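Local coordinates for protein alcohol dehydrogenase (Escherichia coli, PDB 5VM2) that is of unknown substrate specificity but probably oxidises an alcohol group with NAD or NADP as acceptor, as a zinc-containing alcohol dehydrogenase relative involved in membrane biogenesis, at residues A[76-81]-A[131-136]; A[175-180]-A[198-203]; A[256-261]-A[279-284]. All coordinates share one frame; numbering follows the deposited sequence.

From the N terminus, the chain first meets itself at interaction 1, where 76-81, between strands 67-74 and 86-89, is brought against the turn at 131-136 in the GroES-like domain. It then enters the Rossmann domain, where interaction 2 closes one beta-alpha-beta unit: 198-203 returns beside 175-180 after helix 179-190. Interaction 3 closes last, holding 256-261 against 279-284 ahead of strands 262-267 and 286-290. The three loops follow one another in series; none nests in or crosses another. Interaction 1 lies about 37 Å from interaction 2, centre to centre, whereas interactions 2 and 3 touch, Leu175 CD2 lying 3.7 Å from Leu257 CD1.

Interaction 1: A[76-81]-A[131-136]; sequences SRVRKF and HPESFT
Glu133 pushes its side chain out of a short 3-10 turn into the loop at 76-81, meeting Val78, Lys80 and Phe81 on the way. At its root, CB lies 4.0 Å from Val78 CG2. One carbon further, CG sits in the plane of the Phe81 ring, 3.9 Å from rim atom CE2, and on the Lys80 side it packs against CD. The chain runs extended beyond CG and carries the carboxylate up to the loop backbone. There OE1 rests against Val78 CG2, the two side chains meeting tip to tip, while OE2 takes the backbone N-H of Lys80 at 3.3 Å (N-H...O 157°). That donor comes from the anti side, 34° out of the carboxylate plane, and Lys80 CB, CG and CD curl round the same oxygen.

The contact belongs to the GroES-like domain: the turn joins strands 128-132 and 136-138, and strand 86-89, the one that follows the loop, pairs with 136-138. Glu133 is also tied by its backbone to Asp27.

Lys80 does not aim its amine at the carboxylate. A bend at chi3 (64°) swings CE round, and NZ ends 3.2 Å from Glu133 O, hydrogen-bonded from above the carbonyl plane. Thr136 N reaches that oxygen from the opposite face, so two donors grip it. A water then accepts from Lys80 NZ and donates to Thr136 O at 2.8 Å, linking the lysine to the far end of the turn.

Thr136 CG2 stands over one face of the Phe81 ring in a CH-pi contact, 4.1 Å from its centroid, and ring atom CZ comes 3.1 Å from Thr136 O. Val29 and Val87, on strands 28-37 and 86-89, touch both Phe81 and Thr136.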
loop_
_atom_site.group_PDB
_atom_site.type_symbol
_atom_site.label_atom_id
_atom_site.label_comp_id
_atom_site.label_asym_id
_atom_site.label_seq_id
_atom_site.Cartn_x
_atom_site.Cartn_y
_atom_site.Cartn_z
ATOM N N SER A 76 20.634 12.468 18.575
ATOM C CA SER A 76 21.784 13.365 18.614
ATOM C C SER A 76 22.593 13.389 17.322
ATOM O O SER A 76 23.402 14.305 17.145
ATOM C CB SER A 76 22.695 12.989 19.783
ATOM O OG SER A 76 23.265 11.707 19.598
ATOM N N ARG A 77 22.410 12.425 16.421
ATOM C CA ARG A 77 23.152 12.413 15.166
ATOM C C ARG A 77 22.262 12.660 13.956
ATOM O O ARG A 77 22.706 12.457 12.820
ATOM C CB ARG A 77 23.910 11.092 15.002
ATOM C CG ARG A 77 25.272 11.250 14.334
ATOM C CD ARG A 77 26.018 9.925 14.224
ATOM N NE ARG A 77 25.213 8.893 13.578
ATOM C CZ ARG A 77 25.110 8.739 12.262
ATOM N NH1 ARG A 77 25.760 9.552 11.442
ATOM N NH2 ARG A 77 24.353 7.770 11.763
ATOM N N VAL A 78 21.025 13.098 14.165
ATOM C CA VAL A 78 20.101 13.377 13.069
ATOM C C VAL A 78 20.319 14.809 12.601
ATOM O O VAL A 78 20.221 15.753 13.392
ATOM C CB VAL A 78 18.643 13.156 13.495
ATOM C CG1 VAL A 78 17.695 13.718 12.442
ATOM C CG2 VAL A 78 18.377 11.681 13.722
ATOM N N ARG A 79 20.614 14.969 11.310
ATOM C CA ARG A 79 20.760 16.277 10.688
ATOM C C ARG A 79 19.710 16.566 9.629
ATOM O O ARG A 79 19.409 17.737 9.380
ATOM C CB ARG A 79 22.148 16.413 10.050
ATOM C CG ARG A 79 23.294 16.413 11.050
ATOM C CD ARG A 79 23.298 17.678 11.896
ATOM N NE ARG A 79 22.940 17.417 13.284
ATOM C CZ ARG A 79 23.820 17.130 14.233
ATOM N NH1 ARG A 79 25.110 17.061 13.946
ATOM N NH2 ARG A 79 23.404 16.900 15.466
ATOM N N LYS A 80 19.149 15.529 9.003
ATOM C CA LYS A 80 18.177 15.729 7.934
ATOM C C LYS A 80 16.908 16.408 8.434
ATOM O O LYS A 80 16.233 17.097 7.662
ATOM C CB LYS A 80 17.822 14.387 7.287
ATOM C CG LYS A 80 18.873 13.839 6.332
ATOM C CD LYS A 80 18.644 12.360 6.025
ATOM C CE LYS A 80 17.329 12.124 5.292
ATOM N NZ LYS A 80 17.115 10.680 4.968
ATOM N N PHE A 81 16.566 16.229 9.705
ATOM C CA PHE A 81 15.276 16.652 10.221
ATOM C C PHE A 81 15.464 17.494 11.477
ATOM O O PHE A 81 16.505 17.446 12.137
ATOM C CB PHE A 81 14.379 15.437 10.503
ATOM C CG PHE A 81 14.135 14.578 9.290
ATOM C CD1 PHE A 81 13.179 14.939 8.350
ATOM C CD2 PHE A 81 14.877 13.431 9.072
ATOM C CE1 PHE A 81 12.959 14.158 7.229
ATOM C CE2 PHE A 81 14.662 12.646 7.949
ATOM C CZ PHE A 81 13.704 13.011 7.026
ATOM N N HIS A 131 11.342 6.596 14.489
ATOM C CA HIS A 131 11.667 5.957 13.227
ATOM C C HIS A 131 13.066 6.379 12.812
ATOM O O HIS A 131 13.464 7.521 13.082
ATOM C CB HIS A 131 10.663 6.319 12.125
ATOM C CG HIS A 131 10.570 5.295 11.038
ATOM N ND1 HIS A 131 10.236 3.980 11.283
ATOM C CD2 HIS A 131 10.779 5.387 9.703
ATOM C CE1 HIS A 131 10.239 3.307 10.146
ATOM N NE2 HIS A 131 10.564 4.138 9.172
ATOM N N PRO A 132 13.832 5.493 12.175
ATOM C CA PRO A 132 15.153 5.893 11.679
ATOM C C PRO A 132 15.040 7.024 10.668
ATOM O O PRO A 132 14.172 7.018 9.792
ATOM C CB PRO A 132 15.698 4.613 11.029
ATOM C CG PRO A 132 14.869 3.498 11.576
ATOM C CD PRO A 132 13.524 4.084 11.869
ATOM N N GLU A 133 15.933 8.004 10.807
ATOM C CA GLU A 133 15.974 9.123 9.874
ATOM C C GLU A 133 16.136 8.654 8.434
ATOM O O GLU A 133 15.637 9.305 7.507
ATOM C CB GLU A 133 17.108 10.073 10.277
ATOM C CG GLU A 133 17.851 10.739 9.132
ATOM C CD GLU A 133 19.222 11.246 9.549
ATOM O OE1 GLU A 133 19.878 10.581 10.378
ATOM O OE2 GLU A 133 19.641 12.314 9.056
ATOM N N SER A 134 16.794 7.510 8.226
ATOM C CA SER A 134 17.057 7.036 6.872
ATOM C C SER A 134 15.794 6.598 6.142
ATOM O O SER A 134 15.800 6.545 4.908
ATOM C CB SER A 134 18.072 5.888 6.903
ATOM O OG SER A 134 17.699 4.888 7.836
ATOM N N PHE A 135 14.713 6.284 6.858
ATOM C CA PHE A 135 13.462 5.899 6.214
ATOM C C PHE A 135 12.327 6.831 6.618
ATOM O O PHE A 135 11.162 6.430 6.719
ATOM C CB PHE A 135 13.157 4.432 6.496
ATOM C CG PHE A 135 14.091 3.513 5.767
ATOM C CD1 PHE A 135 15.327 3.195 6.310
ATOM C CD2 PHE A 135 13.776 3.049 4.498
ATOM C CE1 PHE A 135 16.215 2.382 5.624
ATOM C CE2 PHE A 135 14.657 2.235 3.801
ATOM C CZ PHE A 135 15.883 1.907 4.365
ATOM N N THR A 136 12.684 8.092 6.827
ATOM C CA THR A 136 11.729 9.167 7.021
ATOM C C THR A 136 11.950 10.186 5.911
ATOM O O THR A 136 13.082 10.391 5.462
ATOM C CB THR A 136 11.925 9.808 8.401
ATOM O OG1 THR A 136 11.692 8.822 9.414
ATOM C CG2 THR A 136 10.983 10.989 8.609
HETATM O O HOH W 1 14.764 11.329 3.368
#

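Interaction 2: A[175-180]-A[198-203]; sequences LGAGCI and VVDVLE
The glycine-rich turn of the Rossmann fold makes this contact, where the first strand of a beta-alpha-beta unit gives way to its helix beside the end of the second strand. Leu175 and Val199 form a parallel beta bridge. Their side chains point the same way off the sheet and lie side by side, Leu175 CD2 touching Val199 CB at 3.9 Å. One residue on, Gly176 N donates to Val199 O at 2.7 Å, with the nitrogen almost in line with the carbonyl (C=O...N 166°). Gly176 has a positive phi of 115°, a conformation in which a CB would press on the carbonyl oxygen of Leu175.

Asp200 takes over from the sheet bonding. Its CG is anti to the backbone N (chi1 -167°), on the side of the turn, and OD1 there uses its anti lone pair to accept Ala177 N at 3.1 Å in a nearly straight bond. OD2 accepts Leu202 N at 2.9 Å, closing an Asx turn just before helix 203-211. One carboxylate thus ties the glycine turn to the chain leaving strand 195-200. An acid at this strand end commonly meets the adenosine ribose in NAD-dependent Rossmann enzymes, so a similar part here is plausible.

Ala177 CB packs 3.7 Å from Val198 CG1 and also against Asp200 CB. Gly178 is the N-cap of helix 179-190, which packs on helix 145-163, while Val198 and Asp200 lean on helix 203-211. Strand 238-243 flanks strand 171-175 on the side away from strand 195-200.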
loop_
_atom_site.group_PDB
_atom_site.type_symbol
_atom_site.label_atom_id
_atom_site.label_comp_id
_atom_site.label_asym_id
_atom_site.label_seq_id
_atom_site.Cartn_x
_atom_site.Cartn_y
_atom_site.Cartn_z
ATOM N N LEU A 175 -6.431 -5.589 -12.981
ATOM C CA LEU A 175 -7.516 -6.360 -12.385
ATOM C C LEU A 175 -7.671 -5.912 -10.936
ATOM O O LEU A 175 -6.831 -6.223 -10.084
ATOM C CB LEU A 175 -7.234 -7.856 -12.482
ATOM C CG LEU A 175 -7.024 -8.409 -13.896
ATOM C CD1 LEU A 175 -6.762 -9.909 -13.846
ATOM C CD2 LEU A 175 -8.211 -8.098 -14.795
ATOM N N GLY A 176 -8.731 -5.157 -10.664
ATOM C CA GLY A 176 -8.958 -4.641 -9.330
ATOM C C GLY A 176 -8.875 -3.132 -9.288
ATOM O O GLY A 176 -7.882 -2.542 -9.724
ATOM N N ALA A 177 -9.925 -2.497 -8.781
ATOM C CA ALA A 177 -9.974 -1.050 -8.622
ATOM C C ALA A 177 -10.169 -0.670 -7.158
ATOM O O ALA A 177 -10.767 0.366 -6.849
ATOM C CB ALA A 177 -11.070 -0.444 -9.496
ATOM N N GLY A 178 -9.693 -1.519 -6.250
ATOM C CA GLY A 178 -9.520 -1.125 -4.871
ATOM C C GLY A 178 -8.331 -0.185 -4.751
ATOM O O GLY A 178 -7.769 0.291 -5.738
ATOM N N CYS A 179 -7.934 0.068 -3.502
ATOM C CA CYS A 179 -6.874 1.041 -3.243
ATOM C C CYS A 179 -5.625 0.752 -4.073
ATOM O O CYS A 179 -5.139 1.620 -4.807
ATOM C CB CYS A 179 -6.530 1.066 -1.754
ATOM S SG CYS A 179 -5.142 2.166 -1.380
ATOM N N ILE A 180 -5.110 -0.476 -4.000
ATOM C CA ILE A 180 -3.860 -0.790 -4.682
ATOM C C ILE A 180 -4.026 -0.762 -6.199
ATOM O O ILE A 180 -3.098 -0.379 -6.925
ATOM C CB ILE A 180 -3.318 -2.146 -4.195
ATOM C CG1 ILE A 180 -3.148 -2.127 -2.673
ATOM C CG2 ILE A 180 -2.000 -2.442 -4.865
ATOM C CD1 ILE A 180 -2.166 -1.076 -2.183
ATOM N N VAL A 198 -9.276 -1.085 -16.655
ATOM C CA VAL A 198 -9.402 -1.427 -15.243
ATOM C C VAL A 198 -10.676 -2.238 -15.053
ATOM O O VAL A 198 -11.753 -1.829 -15.506
ATOM C CB VAL A 198 -9.416 -0.173 -14.349
ATOM C CG1 VAL A 198 -9.686 -0.561 -12.905
ATOM C CG2 VAL A 198 -8.099 0.580 -14.470
ATOM N N VAL A 199 -10.551 -3.376 -14.375
ATOM C CA VAL A 199 -11.630 -4.339 -14.196
ATOM C C VAL A 199 -11.941 -4.449 -12.711
ATOM O O VAL A 199 -11.033 -4.653 -11.898
ATOM C CB VAL A 199 -11.246 -5.720 -14.761
ATOM C CG1 VAL A 199 -12.397 -6.699 -14.609
ATOM C CG2 VAL A 199 -10.805 -5.605 -16.216
ATOM N N ASP A 200 -13.220 -4.332 -12.363
ATOM C CA ASP A 200 -13.674 -4.624 -11.008
ATOM C C ASP A 200 -15.137 -5.049 -11.084
ATOM O O ASP A 200 -15.683 -5.259 -12.171
ATOM C CB ASP A 200 -13.467 -3.421 -10.078
ATOM C CG ASP A 200 -13.634 -3.785 -8.612
ATOM O OD1 ASP A 200 -12.659 -3.649 -7.844
ATOM O OD2 ASP A 200 -14.739 -4.223 -8.233
ATOM N N VAL A 201 -15.788 -5.160 -9.927
ATOM C CA VAL A 201 -17.178 -5.589 -9.853
ATOM C C VAL A 201 -18.067 -4.579 -9.146
ATOM O O VAL A 201 -19.273 -4.807 -9.037
ATOM C CB VAL A 201 -17.307 -6.971 -9.176
ATOM C CG1 VAL A 201 -16.665 -8.046 -10.037
ATOM C CG2 VAL A 201 -16.698 -6.945 -7.773
ATOM N N LEU A 202 -17.516 -3.465 -8.668
ATOM C CA LEU A 202 -18.280 -2.458 -7.941
ATOM C C LEU A 202 -18.266 -1.161 -8.739
ATOM O O LEU A 202 -17.193 -0.640 -9.072
ATOM C CB LEU A 202 -17.714 -2.255 -6.536
ATOM C CG LEU A 202 -17.956 -3.434 -5.590
ATOM C CD1 LEU A 202 -17.141 -3.293 -4.313
ATOM C CD2 LEU A 202 -19.439 -3.582 -5.271
ATOM N N GLU A 203 -19.456 -0.639 -9.041
ATOM C CA GLU A 203 -19.549 0.533 -9.907
ATOM C C GLU A 203 -18.890 1.754 -9.281
ATOM O O GLU A 203 -18.377 2.617 -10.002
ATOM C CB GLU A 203 -21.012 0.830 -10.242
ATOM C CG GLU A 203 -21.586 -0.034 -11.364
ATOM C CD GLU A 203 -20.871 0.160 -12.693
ATOM O OE1 GLU A 203 -20.340 1.266 -12.929
ATOM O OE2 GLU A 203 -20.844 -0.791 -13.502
#

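Interaction 3: A[256-261]-A[279-284]; sequences YLVMRG and LKINRE
Two arginines, Arg260 and Arg283, provide the flat-group contact. Their side chains lie side by side and point the same way, the guanidinium planes 20° apart. Arg283, extended from CG to NE, lays CD over one face of the Arg260 guanidinium, 3.3 Å from NH1. The nearby Arg283 NE is a second donor carrying like charge, so this pair gains nothing from hydrogen bonding and probably pays some repulsion.

Among backbone contacts, Gly261 N donates to Arg283 O at 2.9 Å, the donor tilted 21° from the carbonyl plane. Gly261 CA adds a C-H...O contact to Glu284 O at 3.5 Å. Gly261 has a positive phi where the chain turns a corner.

Apolar packing comes from Val258 CG1 and Ile281 CG2, 3.7 Å apart, the two side chains crossing at about a right angle. At the other end, Lys280 crosses Tyr256 in the same manner: its CG and CD pass by ring atoms CD2 and CE2, and bends at chi2 and chi4 help bring NZ to 3.4 Å from CD2, oblique to the ring. Tyr256 OH is hydrogen-bonded to Asn277.

The touching parts, 256-261 and 280-284, run in nearly the same direction (16° apart end to end) and lead into strands 262-267 and 286-290, the last two neighbours at one edge of the six-stranded parallel sheet of this Rossmann-type domain.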
loop_
_atom_site.group_PDB
_atom_site.type_symbol
_atom_site.label_atom_id
_atom_site.label_comp_id
_atom_site.label_asym_id
_atom_site.label_seq_id
_atom_site.Cartn_x
_atom_site.Cartn_y
_atom_site.Cartn_z
ATOM N N TYR A 256 -5.258 -15.519 -19.553
ATOM C CA TYR A 256 -6.085 -15.321 -20.735
ATOM C C TYR A 256 -6.081 -13.883 -21.239
ATOM O O TYR A 256 -6.666 -13.613 -22.295
ATOM C CB TYR A 256 -7.513 -15.771 -20.423
ATOM C CG TYR A 256 -7.574 -17.230 -20.016
ATOM C CD1 TYR A 256 -7.506 -17.606 -18.681
ATOM C CD2 TYR A 256 -7.672 -18.229 -20.973
ATOM C CE1 TYR A 256 -7.547 -18.940 -18.311
ATOM C CE2 TYR A 256 -7.717 -19.568 -20.614
ATOM C CZ TYR A 256 -7.654 -19.916 -19.283
ATOM O OH TYR A 256 -7.699 -21.242 -18.926
ATOM N N LEU A 257 -5.426 -12.963 -20.528
ATOM C CA LEU A 257 -5.493 -11.541 -20.838
ATOM C C LEU A 257 -4.186 -10.949 -21.346
ATOM O O LEU A 257 -4.204 -9.833 -21.881
ATOM C CB LEU A 257 -5.932 -10.751 -19.594
ATOM C CG LEU A 257 -7.264 -11.163 -18.962
ATOM C CD1 LEU A 257 -7.539 -10.325 -17.728
ATOM C CD2 LEU A 257 -8.390 -11.019 -19.964
ATOM N N VAL A 258 -3.068 -11.656 -21.191
ATOM C CA VAL A 258 -1.737 -11.130 -21.486
ATOM C C VAL A 258 -1.314 -11.590 -22.873
ATOM O O VAL A 258 -1.682 -12.681 -23.336
ATOM C CB VAL A 258 -0.722 -11.583 -20.408
ATOM C CG1 VAL A 258 -0.548 -13.089 -20.439
ATOM C CG2 VAL A 258 0.630 -10.881 -20.572
ATOM N N MET A 259 -0.533 -10.752 -23.548
ATOM C CA MET A 259 0.002 -11.106 -24.852
ATOM C C MET A 259 1.230 -12.002 -24.705
ATOM O O MET A 259 1.883 -12.042 -23.657
ATOM C CB MET A 259 0.390 -9.853 -25.635
ATOM C CG MET A 259 1.725 -9.268 -25.213
ATOM S SD MET A 259 2.184 -7.782 -26.131
ATOM C CE MET A 259 1.178 -7.927 -27.598
ATOM N N ARG A 260 1.555 -12.708 -25.786
ATOM C CA ARG A 260 2.798 -13.466 -25.814
ATOM C C ARG A 260 3.976 -12.539 -25.536
ATOM O O ARG A 260 3.994 -11.382 -25.968
ATOM C CB ARG A 260 2.965 -14.162 -27.164
ATOM C CG ARG A 260 2.952 -13.218 -28.352
ATOM C CD ARG A 260 2.964 -13.992 -29.657
ATOM N NE ARG A 260 1.803 -14.867 -29.785
ATOM C CZ ARG A 260 1.739 -15.907 -30.607
ATOM N NH1 ARG A 260 2.778 -16.213 -31.375
ATOM N NH2 ARG A 260 0.642 -16.648 -30.659
ATOM N N GLY A 261 4.947 -13.038 -24.779
ATOM C CA GLY A 261 6.065 -12.216 -24.373
ATOM C C GLY A 261 5.748 -11.146 -23.353
ATOM O O GLY A 261 6.651 -10.385 -22.989
ATOM N N LEU A 279 -0.153 -23.375 -20.552
ATOM C CA LEU A 279 -0.289 -23.533 -21.996
ATOM C C LEU A 279 -0.697 -22.220 -22.653
ATOM O O LEU A 279 -0.190 -21.869 -23.724
ATOM C CB LEU A 279 -1.301 -24.637 -22.310
ATOM C CG LEU A 279 -1.547 -24.959 -23.786
ATOM C CD1 LEU A 279 -0.234 -25.148 -24.531
ATOM C CD2 LEU A 279 -2.428 -26.191 -23.929
ATOM N N LYS A 280 -1.594 -21.467 -22.011
ATOM C CA LYS A 280 -2.056 -20.201 -22.567
ATOM C C LYS A 280 -0.965 -19.137 -22.584
ATOM O O LYS A 280 -1.080 -18.162 -23.333
ATOM C CB LYS A 280 -3.262 -19.694 -21.771
ATOM C CG LYS A 280 -4.168 -18.736 -22.538
ATOM C CD LYS A 280 -5.157 -19.492 -23.416
ATOM C CE LYS A 280 -5.737 -18.598 -24.505
ATOM N NZ LYS A 280 -6.327 -17.341 -23.968
ATOM N N ILE A 281 0.083 -19.294 -21.776
ATOM C CA ILE A 281 1.146 -18.298 -21.702
ATOM C C ILE A 281 2.484 -18.959 -21.998
ATOM O O ILE A 281 3.517 -18.569 -21.441
ATOM C CB ILE A 281 1.169 -17.617 -20.325
ATOM C CG1 ILE A 281 1.212 -18.669 -19.213
ATOM C CG2 ILE A 281 -0.038 -16.714 -20.153
ATOM C CD1 ILE A 281 1.527 -18.093 -17.842
ATOM N N ASN A 282 2.480 -19.958 -22.883
ATOM C CA ASN A 282 3.690 -20.728 -23.148
ATOM C C ASN A 282 4.724 -19.971 -23.971
ATOM O O ASN A 282 5.855 -20.456 -24.097
ATOM C CB ASN A 282 3.332 -22.038 -23.855
ATOM C CG ASN A 282 2.794 -21.822 -25.259
ATOM O OD1 ASN A 282 2.316 -20.742 -25.602
ATOM N ND2 ASN A 282 2.866 -22.864 -26.078
ATOM N N ARG A 283 4.384 -18.811 -24.525
ATOM C CA ARG A 283 5.307 -18.082 -25.395
ATOM C C ARG A 283 5.999 -16.947 -24.638
ATOM O O ARG A 283 5.866 -15.762 -24.954
ATOM C CB ARG A 283 4.573 -17.576 -26.630
ATOM C CG ARG A 283 4.353 -18.683 -27.652
ATOM C CD ARG A 283 3.787 -18.166 -28.957
ATOM N NE ARG A 283 3.894 -19.153 -30.029
ATOM C CZ ARG A 283 3.128 -20.235 -30.133
ATOM N NH1 ARG A 283 2.186 -20.478 -29.229
ATOM N NH2 ARG A 283 3.302 -21.076 -31.144
ATOM N N GLU A 284 6.750 -17.356 -23.613
ATOM C CA GLU A 284 7.700 -16.505 -22.892
ATOM C C GLU A 284 7.014 -15.384 -22.115
ATOM O O GLU A 284 7.558 -14.285 -21.973
ATOM C CB GLU A 284 8.771 -15.957 -23.841
ATOM C CG GLU A 284 9.299 -17.035 -24.782
ATOM C CD GLU A 284 10.771 -16.908 -25.085
ATOM O OE1 GLU A 284 11.451 -17.957 -25.125
ATOM O OE2 GLU A 284 11.242 -15.772 -25.296
HETATM O O HOH W 2 -0.110 -15.298 -23.897
#